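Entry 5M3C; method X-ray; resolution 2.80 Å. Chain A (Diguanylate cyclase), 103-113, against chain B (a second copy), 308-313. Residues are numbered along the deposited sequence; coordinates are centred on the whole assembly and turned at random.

Chain A, residues 103-113: ARKLLNAFTAP
Chain B 308-313: MNQTEE

A103(A) to N108(A) lie in a helix that begins earlier in the chain; phi/psi stay helical through T111(A). The backbone hydrogen bond from L107(A) N to A103(A) O is 2.8 Å, and that from N108(A) N to R104(A) O is 2.6 Å. A112(A) then turns extended, at -74/168. Chain B is a loop up to T311(B), which caps the helix starting at E312(B): E313(B) N donates to T311(B) OG1 at 3.2 Å, with T311(B) chi1 p. The chains run in opposite senses, R104(A) lying by E312(B) and T111(A) by N309(B). T111(A) CA and N309(B) CA are 6.8 Å apart.

R104(A) points toward chain B, with chi1 m, chi2 p and chi3 t. R104(A) NH1 lies 3.7 Å from E312(B) CG, oblique to the guanidinium. The E312(B) carboxylate is not modelled, so no salt bridge can be assigned. One helical turn on, N108(A), chi1 m, also points toward chain B and is the most covered residue. N108(A) ND2 lies 3.3 Å from Q310(B) O, but the angle is too poor for a hydrogen bond. N108(A) ND2 is also 3.9 Å from T311(B) CG2.

N309(B), chi1 t, has its end nearer T111(A) and A112(A). N309(B) OD1 is 4.3 Å from T111(A) CB and 4.4 Å from A112(A) CB, both too long for close packing. The stretches bury 240 Å² together, without a hydrogen bond among the modelled atoms.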

# COMPACT_ATOMS: atom_id res chain seq x y z
N ALA A 103 -4.68 0.12 16.07
CA ALA A 103 -5.43 -0.66 15.08
C ALA A 103 -5.12 -0.18 13.67
O ALA A 103 -4.83 -0.99 12.78
CB ALA A 103 -6.92 -0.57 15.36
N ARG A 104 -5.17 1.13 13.46
CA ARG A 104 -4.88 1.72 12.15
C ARG A 104 -3.47 1.40 11.69
O ARG A 104 -3.26 1.10 10.52
CB ARG A 104 -5.07 3.24 12.18
CG ARG A 104 -6.50 3.73 12.04
CD ARG A 104 -7.24 3.71 13.37
NE ARG A 104 -8.28 4.74 13.43
CZ ARG A 104 -8.11 5.97 13.90
NH1 ARG A 104 -6.93 6.35 14.38
NH2 ARG A 104 -9.13 6.82 13.90
N LYS A 105 -2.51 1.47 12.61
CA LYS A 105 -1.13 1.10 12.29
C LYS A 105 -1.10 -0.30 11.70
O LYS A 105 -0.53 -0.53 10.62
CB LYS A 105 -0.24 1.14 13.53
CG LYS A 105 -0.12 2.50 14.18
CD LYS A 105 1.17 2.61 14.98
CE LYS A 105 2.38 2.67 14.07
NZ LYS A 105 3.65 2.83 14.82
N LEU A 106 -1.71 -1.23 12.42
CA LEU A 106 -1.77 -2.62 12.00
C LEU A 106 -2.47 -2.76 10.66
O LEU A 106 -2.01 -3.49 9.78
CB LEU A 106 -2.47 -3.45 13.07
CG LEU A 106 -1.61 -3.70 14.31
CD1 LEU A 106 -2.45 -4.21 15.47
CD2 LEU A 106 -0.49 -4.68 13.98
N LEU A 107 -3.59 -2.06 10.50
CA LEU A 107 -4.30 -2.06 9.22
C LEU A 107 -3.45 -1.43 8.12
O LEU A 107 -3.48 -1.88 6.98
CB LEU A 107 -5.63 -1.32 9.35
CG LEU A 107 -6.59 -1.46 8.16
CD1 LEU A 107 -7.23 -2.84 8.14
CD2 LEU A 107 -7.66 -0.38 8.20
N ASN A 108 -2.69 -0.39 8.47
CA ASN A 108 -1.86 0.32 7.49
C ASN A 108 -0.60 -0.44 7.11
O ASN A 108 -0.01 -0.18 6.07
CB ASN A 108 -1.48 1.71 8.01
CG ASN A 108 -2.51 2.76 7.67
OD1 ASN A 108 -3.68 2.45 7.43
ND2 ASN A 108 -2.09 4.02 7.65
N ALA A 109 -0.19 -1.37 7.96
CA ALA A 109 0.93 -2.23 7.63
C ALA A 109 0.65 -2.97 6.32
O ALA A 109 1.57 -3.32 5.59
CB ALA A 109 1.19 -3.22 8.75
N PHE A 110 -0.63 -3.20 6.04
CA PHE A 110 -1.04 -3.98 4.87
C PHE A 110 -1.15 -3.16 3.58
O PHE A 110 -1.23 -3.72 2.49
CB PHE A 110 -2.37 -4.68 5.15
CG PHE A 110 -2.28 -5.76 6.19
CD1 PHE A 110 -1.71 -6.99 5.88
CD2 PHE A 110 -2.78 -5.57 7.46
CE1 PHE A 110 -1.63 -7.99 6.82
CE2 PHE A 110 -2.71 -6.57 8.41
CZ PHE A 110 -2.13 -7.78 8.09
N THR A 111 -1.17 -1.83 3.71
CA THR A 111 -1.31 -0.96 2.54
C THR A 111 -0.15 -1.14 1.57
O THR A 111 -0.35 -1.15 0.35
CB THR A 111 -1.38 0.52 2.94
OG1 THR A 111 -2.60 0.78 3.64
N ALA A 112 1.05 -1.27 2.11
CA ALA A 112 2.24 -1.51 1.30
C ALA A 112 2.24 -2.96 0.80
O ALA A 112 1.45 -3.77 1.27
CB ALA A 112 3.49 -1.22 2.11
N PRO A 113 3.13 -3.28 -0.15
CA PRO A 113 3.23 -4.64 -0.68
C PRO A 113 4.04 -5.56 0.24
O PRO A 113 4.44 -5.14 1.32
CB PRO A 113 3.94 -4.44 -2.01
CG PRO A 113 4.79 -3.24 -1.80
CD PRO A 113 4.11 -2.38 -0.77
N MET B 308 0.44 8.79 0.12
CA MET B 308 -0.68 7.85 0.01
C MET B 308 -0.46 6.62 0.89
O MET B 308 -1.35 5.78 1.03
CB MET B 308 -0.90 7.45 -1.44
CG MET B 308 -1.38 8.59 -2.32
SD MET B 308 -2.85 9.42 -1.66
CE MET B 308 -3.08 10.72 -2.86
N ASN B 309 0.74 6.51 1.46
CA ASN B 309 1.07 5.46 2.41
C ASN B 309 1.00 6.00 3.84
O ASN B 309 1.29 5.29 4.80
CB ASN B 309 2.48 4.92 2.10
CG ASN B 309 2.93 3.85 3.08
OD1 ASN B 309 2.24 2.86 3.29
ND2 ASN B 309 4.11 4.05 3.66
N GLN B 310 0.61 7.27 3.96
CA GLN B 310 0.70 8.00 5.23
C GLN B 310 -0.28 7.51 6.30
O GLN B 310 -1.16 6.69 6.03
CB GLN B 310 0.48 9.50 4.99
N THR B 311 -0.12 8.04 7.51
CA THR B 311 -0.91 7.63 8.68
C THR B 311 -1.68 8.81 9.27
O THR B 311 -1.86 9.84 8.62
CB THR B 311 0.00 7.04 9.78
OG1 THR B 311 0.81 8.09 10.34
CG2 THR B 311 0.90 5.95 9.22
N GLU B 312 -2.14 8.64 10.51
CA GLU B 312 -2.85 9.70 11.23
C GLU B 312 -1.89 10.76 11.75
O GLU B 312 -2.26 11.92 11.92
CB GLU B 312 -3.65 9.12 12.40
CG GLU B 312 -4.83 8.25 11.98
N GLU B 313 -0.65 10.36 12.02
CA GLU B 313 0.38 11.28 12.50
C GLU B 313 0.82 12.25 11.40
O GLU B 313 1.25 13.37 11.69
CB GLU B 313 1.59 10.49 13.02
CG GLU B 313 1.29 9.60 14.21